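Local coordinates for putative iron-regulated protein A (Parabacteroides distasonis ATCC 8503, PDB 4ECG) that binds calcium ions and, as an imelysin-like protein of the M75 peptidase family, is probably linked to iron uptake, its exact role unproven, at residues 34-47 and 301-315. Residues are numbered along the deposited sequence; the frame is centred on the assembly and turned at random.
Sequences AVVATFVDEVALPT and GGRDLDEESASESSL
Ser313 and Thr38 meet hydroxyl to hydroxyl where a loop lies against one side of the long helix 29-68, a helix-to-loop contact touching at both ends of the loop. Ser313 OG lies 2.6 Å from Thr38 OG1. Thr38 OG1 donates its own proton to Ala34 O at 2.8 Å, reaching that carbonyl from the opposite face to Thr38 N. With chi1 at -59°, Thr38 turns CG2 anti to its N and OG1 beside it; one torsion thus serves both contacts, and CG2 lies 3.4 Å from Gly301 O. Nearby, a water bridges Val35 O and Ser313 O, while Val35 CG2 packs 3.7 Å from Ser314 O. At the other end, Val43 CG2 rests 3.6 Å from Gly302 N, and Arg303 bends at chi3 (69°) to cross Thr47, whose OG1 sits over one guanidinium face but donates to Val43 O. Arg303 is held by a salt bridge to Asp50 and a hydrogen bond to Gln90; an alanine here would probably leave the Asp50 carboxylate and Gln90 OE1 without this partner and take the cover from Thr47 OG1. The loop links helix 284-300 to helix 315-322 while lying along helix 29-68; Val35 and Leu315 both touch helix 225-233, Leu315 also Tyr299 of helix 284-300.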
loop_
_atom_site.group_PDB
_atom_site.type_symbol
_atom_site.label_atom_id
_atom_site.label_comp_id
_atom_site.label_asym_id
_atom_site.label_seq_id
_atom_site.Cartn_x
_atom_site.Cartn_y
_atom_site.Cartn_z
ATOM N N ALA A 34 8.970 21.284 -10.245
ATOM C CA ALA A 34 7.511 21.294 -10.556
ATOM C C ALA A 34 6.927 19.863 -10.557
ATOM O O ALA A 34 5.779 19.657 -10.186
ATOM C CB ALA A 34 7.221 22.015 -11.885
ATOM N N VAL A 35 7.712 18.881 -10.975
ATOM C CA VAL A 35 7.279 17.490 -10.900
ATOM C C VAL A 35 7.071 17.073 -9.427
ATOM O O VAL A 35 6.038 16.491 -9.068
ATOM C CB VAL A 35 8.286 16.552 -11.608
ATOM C CG1 VAL A 35 8.055 15.098 -11.209
ATOM C CG2 VAL A 35 8.248 16.779 -13.127
ATOM N N VAL A 36 8.034 17.424 -8.581
ATOM C CA VAL A 36 7.952 17.147 -7.133
ATOM C C VAL A 36 6.772 17.893 -6.510
ATOM O O VAL A 36 6.012 17.317 -5.750
ATOM C CB VAL A 36 9.280 17.556 -6.428
ATOM C CG1 VAL A 36 9.161 17.408 -4.924
ATOM C CG2 VAL A 36 10.463 16.781 -7.003
ATOM N N ALA A 37 6.606 19.166 -6.842
ATOM C CA ALA A 37 5.436 19.932 -6.376
ATOM C C ALA A 37 4.138 19.244 -6.785
ATOM O O ALA A 37 3.287 18.986 -5.957
ATOM C CB ALA A 37 5.479 21.412 -6.848
ATOM N N THR A 38 4.002 18.889 -8.052
ATOM C CA THR A 38 2.761 18.263 -8.523
ATOM C C THR A 38 2.559 16.882 -7.875
ATOM O O THR A 38 1.435 16.469 -7.576
ATOM C CB THR A 38 2.843 18.024 -10.027
ATOM O OG1 THR A 38 3.057 19.276 -10.728
ATOM C CG2 THR A 38 1.612 17.285 -10.516
ATOM N N PHE A 39 3.653 16.150 -7.662
ATOM C CA PHE A 39 3.550 14.888 -6.940
ATOM C C PHE A 39 2.941 15.115 -5.538
ATOM O O PHE A 39 1.976 14.452 -5.178
ATOM C CB PHE A 39 4.910 14.154 -6.820
ATOM C CG PHE A 39 4.876 13.062 -5.798
ATOM C CD1 PHE A 39 4.242 11.865 -6.077
ATOM C CD2 PHE A 39 5.378 13.273 -4.536
ATOM C CE1 PHE A 39 4.147 10.871 -5.121
ATOM C CE2 PHE A 39 5.290 12.291 -3.571
ATOM C CZ PHE A 39 4.660 11.093 -3.867
ATOM N N VAL A 40 3.514 16.055 -4.767
ATOM C CA VAL A 40 3.090 16.335 -3.396
ATOM C C VAL A 40 1.651 16.840 -3.354
ATOM O O VAL A 40 0.901 16.407 -2.493
ATOM C CB VAL A 40 4.009 17.337 -2.665
ATOM C CG1 VAL A 40 3.421 17.734 -1.303
ATOM C CG2 VAL A 40 5.420 16.762 -2.506
ATOM N N ASP A 41 1.256 17.719 -4.286
ATOM C CA ASP A 41 -0.058 18.399 -4.209
ATOM C C ASP A 41 -1.183 17.636 -4.924
ATOM O O ASP A 41 -2.343 17.744 -4.549
ATOM C CB ASP A 41 0.020 19.833 -4.766
ATOM C CG ASP A 41 0.891 20.793 -3.893
ATOM O OD1 ASP A 41 0.993 20.598 -2.655
ATOM O OD2 ASP A 41 1.452 21.769 -4.460
ATOM N N GLU A 42 -0.840 16.857 -5.940
ATOM C CA GLU A 42 -1.840 16.140 -6.727
ATOM C C GLU A 42 -1.817 14.597 -6.556
ATOM O O GLU A 42 -2.773 13.930 -7.003
ATOM C CB GLU A 42 -1.670 16.515 -8.211
ATOM C CG GLU A 42 -1.749 18.029 -8.507
ATOM C CD GLU A 42 -3.090 18.666 -8.104
ATOM O OE1 GLU A 42 -4.176 18.035 -8.272
ATOM O OE2 GLU A 42 -3.097 19.832 -7.634
ATOM N N VAL A 43 -0.740 14.020 -5.973
ATOM C CA VAL A 43 -0.699 12.570 -5.702
ATOM C C VAL A 43 -0.700 12.261 -4.176
ATOM O O VAL A 43 -1.684 11.757 -3.672
ATOM C CB VAL A 43 0.409 11.814 -6.463
ATOM C CG1 VAL A 43 0.267 10.330 -6.172
ATOM C CG2 VAL A 43 0.270 12.018 -7.955
ATOM N N ALA A 44 0.345 12.644 -3.444
ATOM C CA ALA A 44 0.476 12.342 -2.001
ATOM C C ALA A 44 -0.654 12.925 -1.156
ATOM O O ALA A 44 -1.481 12.180 -0.640
ATOM C CB ALA A 44 1.843 12.829 -1.453
ATOM N N LEU A 45 -0.671 14.249 -0.985
ATOM C CA LEU A 45 -1.591 14.884 -0.048
ATOM C C LEU A 45 -3.058 14.492 -0.347
ATOM O O LEU A 45 -3.786 14.168 0.572
ATOM C CB LEU A 45 -1.420 16.423 0.005
ATOM C CG LEU A 45 -0.286 17.038 0.841
ATOM C CD1 LEU A 45 -0.214 18.562 0.667
ATOM C CD2 LEU A 45 -0.466 16.708 2.310
ATOM N N PRO A 46 -3.497 14.483 -1.621
ATOM C CA PRO A 46 -4.901 14.042 -1.870
ATOM C C PRO A 46 -5.169 12.559 -1.595
ATOM O O PRO A 46 -6.209 12.223 -1.094
ATOM C CB PRO A 46 -5.117 14.357 -3.340
ATOM C CG PRO A 46 -4.109 15.384 -3.678
ATOM C CD PRO A 46 -2.907 15.087 -2.820
ATOM N N THR A 47 -4.223 11.671 -1.855
ATOM C CA THR A 47 -4.428 10.258 -1.549
ATOM C C THR A 47 -4.648 10.112 -0.042
ATOM O O THR A 47 -5.534 9.410 0.410
ATOM C CB THR A 47 -3.251 9.394 -2.021
ATOM O OG1 THR A 47 -3.099 9.432 -3.461
ATOM C CG2 THR A 47 -3.410 7.968 -1.569
ATOM N N GLY A 301 1.460 11.842 -12.583
ATOM C CA GLY A 301 1.302 13.108 -11.876
ATOM C C GLY A 301 -0.095 13.508 -11.470
ATOM O O GLY A 301 -0.365 14.681 -11.332
ATOM N N GLY A 302 -0.971 12.534 -11.249
ATOM C CA GLY A 302 -2.291 12.785 -10.652
ATOM C C GLY A 302 -3.004 11.477 -10.316
ATOM O O GLY A 302 -2.677 10.436 -10.869
ATOM N N ARG A 303 -3.950 11.491 -9.396
ATOM C CA ARG A 303 -4.748 10.257 -9.167
ATOM C C ARG A 303 -5.564 9.840 -10.421
ATOM O O ARG A 303 -6.194 10.672 -11.081
ATOM C CB ARG A 303 -5.685 10.429 -7.997
ATOM C CG ARG A 303 -5.040 10.885 -6.701
ATOM C CD ARG A 303 -6.044 10.679 -5.583
ATOM N NE ARG A 303 -6.238 9.231 -5.352
ATOM C CZ ARG A 303 -6.980 8.677 -4.391
ATOM N NH1 ARG A 303 -7.619 9.416 -3.526
ATOM N NH2 ARG A 303 -7.074 7.365 -4.293
ATOM N N ASP A 304 -5.489 8.559 -10.775
ATOM C CA ASP A 304 -6.276 7.998 -11.871
ATOM C C ASP A 304 -5.902 8.603 -13.242
ATOM O O ASP A 304 -6.603 8.399 -14.212
ATOM C CB ASP A 304 -7.794 8.146 -11.598
ATOM C CG ASP A 304 -8.322 7.168 -10.476
ATOM O OD1 ASP A 304 -7.670 6.114 -10.191
ATOM O OD2 ASP A 304 -9.424 7.441 -9.912
ATOM N N LEU A 305 -4.773 9.302 -13.320
ATOM C CA LEU A 305 -4.302 9.774 -14.611
ATOM C C LEU A 305 -3.575 8.663 -15.393
ATOM O O LEU A 305 -3.049 7.707 -14.838
ATOM C CB LEU A 305 -3.392 10.991 -14.449
ATOM C CG LEU A 305 -3.985 12.247 -13.806
ATOM C CD1 LEU A 305 -3.063 13.466 -14.016
ATOM C CD2 LEU A 305 -5.401 12.516 -14.331
ATOM N N ASP A 306 -3.525 8.830 -16.691
ATOM C CA ASP A 306 -2.787 7.937 -17.566
ATOM C C ASP A 306 -2.105 8.742 -18.681
ATOM O O ASP A 306 -2.147 9.960 -18.651
ATOM C CB ASP A 306 -3.706 6.825 -18.100
ATOM C CG ASP A 306 -4.772 7.328 -19.051
ATOM O OD1 ASP A 306 -4.664 8.424 -19.668
ATOM O OD2 ASP A 306 -5.717 6.562 -19.225
ATOM N N GLU A 307 -1.484 8.071 -19.644
ATOM C CA GLU A 307 -0.682 8.773 -20.673
ATOM C C GLU A 307 -1.511 9.832 -21.397
ATOM O O GLU A 307 -1.047 10.964 -21.616
ATOM C CB GLU A 307 -0.100 7.786 -21.706
ATOM C CG GLU A 307 0.833 8.435 -22.743
ATOM C CD GLU A 307 0.849 7.737 -24.113
ATOM O OE1 GLU A 307 -0.237 7.553 -24.720
ATOM O OE2 GLU A 307 1.959 7.408 -24.605
ATOM N N GLU A 308 -2.740 9.449 -21.767
ATOM C CA GLU A 308 -3.645 10.332 -22.529
ATOM C C GLU A 308 -4.259 11.468 -21.669
ATOM O O GLU A 308 -4.960 12.291 -22.187
ATOM C CB GLU A 308 -4.715 9.503 -23.283
ATOM C CG GLU A 308 -4.200 8.810 -24.561
ATOM C CD GLU A 308 -5.182 7.753 -25.178
ATOM O OE1 GLU A 308 -6.381 7.635 -24.795
ATOM O OE2 GLU A 308 -4.764 7.011 -26.092
ATOM N N SER A 309 -3.952 11.534 -20.380
ATOM C CA SER A 309 -4.488 12.566 -19.493
ATOM C C SER A 309 -3.456 13.112 -18.477
ATOM O O SER A 309 -3.811 13.829 -17.515
ATOM C CB SER A 309 -5.647 11.958 -18.737
ATOM O OG SER A 309 -5.240 10.762 -18.078
ATOM N N ALA A 310 -2.183 12.801 -18.750
ATOM C CA ALA A 310 -1.061 13.067 -17.855
ATOM C C ALA A 310 -0.851 14.544 -17.619
ATOM O O ALA A 310 -1.091 15.361 -18.521
ATOM C CB ALA A 310 0.205 12.503 -18.477
ATOM N N SER A 311 -0.370 14.877 -16.423
ATOM C CA SER A 311 0.126 16.241 -16.127
ATOM C C SER A 311 1.430 16.585 -16.894
ATOM O O SER A 311 2.241 15.709 -17.178
ATOM C CB SER A 311 0.344 16.399 -14.617
ATOM O OG SER A 311 1.080 17.571 -14.330
ATOM N N GLU A 312 1.629 17.854 -17.246
ATOM C CA GLU A 312 2.832 18.239 -17.959
ATOM C C GLU A 312 4.042 18.261 -17.000
ATOM O O GLU A 312 5.196 18.091 -17.421
ATOM C CB GLU A 312 2.687 19.578 -18.666
ATOM C CG GLU A 312 4.062 20.200 -19.073
ATOM C CD GLU A 312 4.676 19.666 -20.395
ATOM O OE1 GLU A 312 4.157 18.649 -20.925
ATOM O OE2 GLU A 312 5.674 20.265 -20.919
ATOM N N SER A 313 3.780 18.473 -15.719
ATOM C CA SER A 313 4.806 18.285 -14.714
ATOM C C SER A 313 4.704 16.907 -14.064
ATOM O O SER A 313 4.291 16.758 -12.923
ATOM C CB SER A 313 4.804 19.425 -13.697
ATOM O OG SER A 313 3.518 19.767 -13.275
ATOM N N SER A 314 5.119 15.906 -14.829
ATOM C CA SER A 314 5.150 14.509 -14.396
ATOM C C SER A 314 6.469 13.895 -14.756
ATOM O O SER A 314 7.154 14.387 -15.662
ATOM C CB SER A 314 4.056 13.686 -15.106
ATOM O OG SER A 314 4.046 13.869 -16.517
ATOM N N LEU A 315 6.786 12.794 -14.073
ATOM C CA LEU A 315 7.926 11.962 -14.422
ATOM C C LEU A 315 7.752 11.467 -15.835
ATOM O O LEU A 315 8.755 11.274 -16.567
ATOM C CB LEU A 315 8.084 10.742 -13.491
ATOM C CG LEU A 315 8.720 10.995 -12.146
ATOM C CD1 LEU A 315 8.615 9.750 -11.219
ATOM C CD2 LEU A 315 10.129 11.487 -12.413
HETATM O O HOH W 1 4.465 14.682 -10.796
#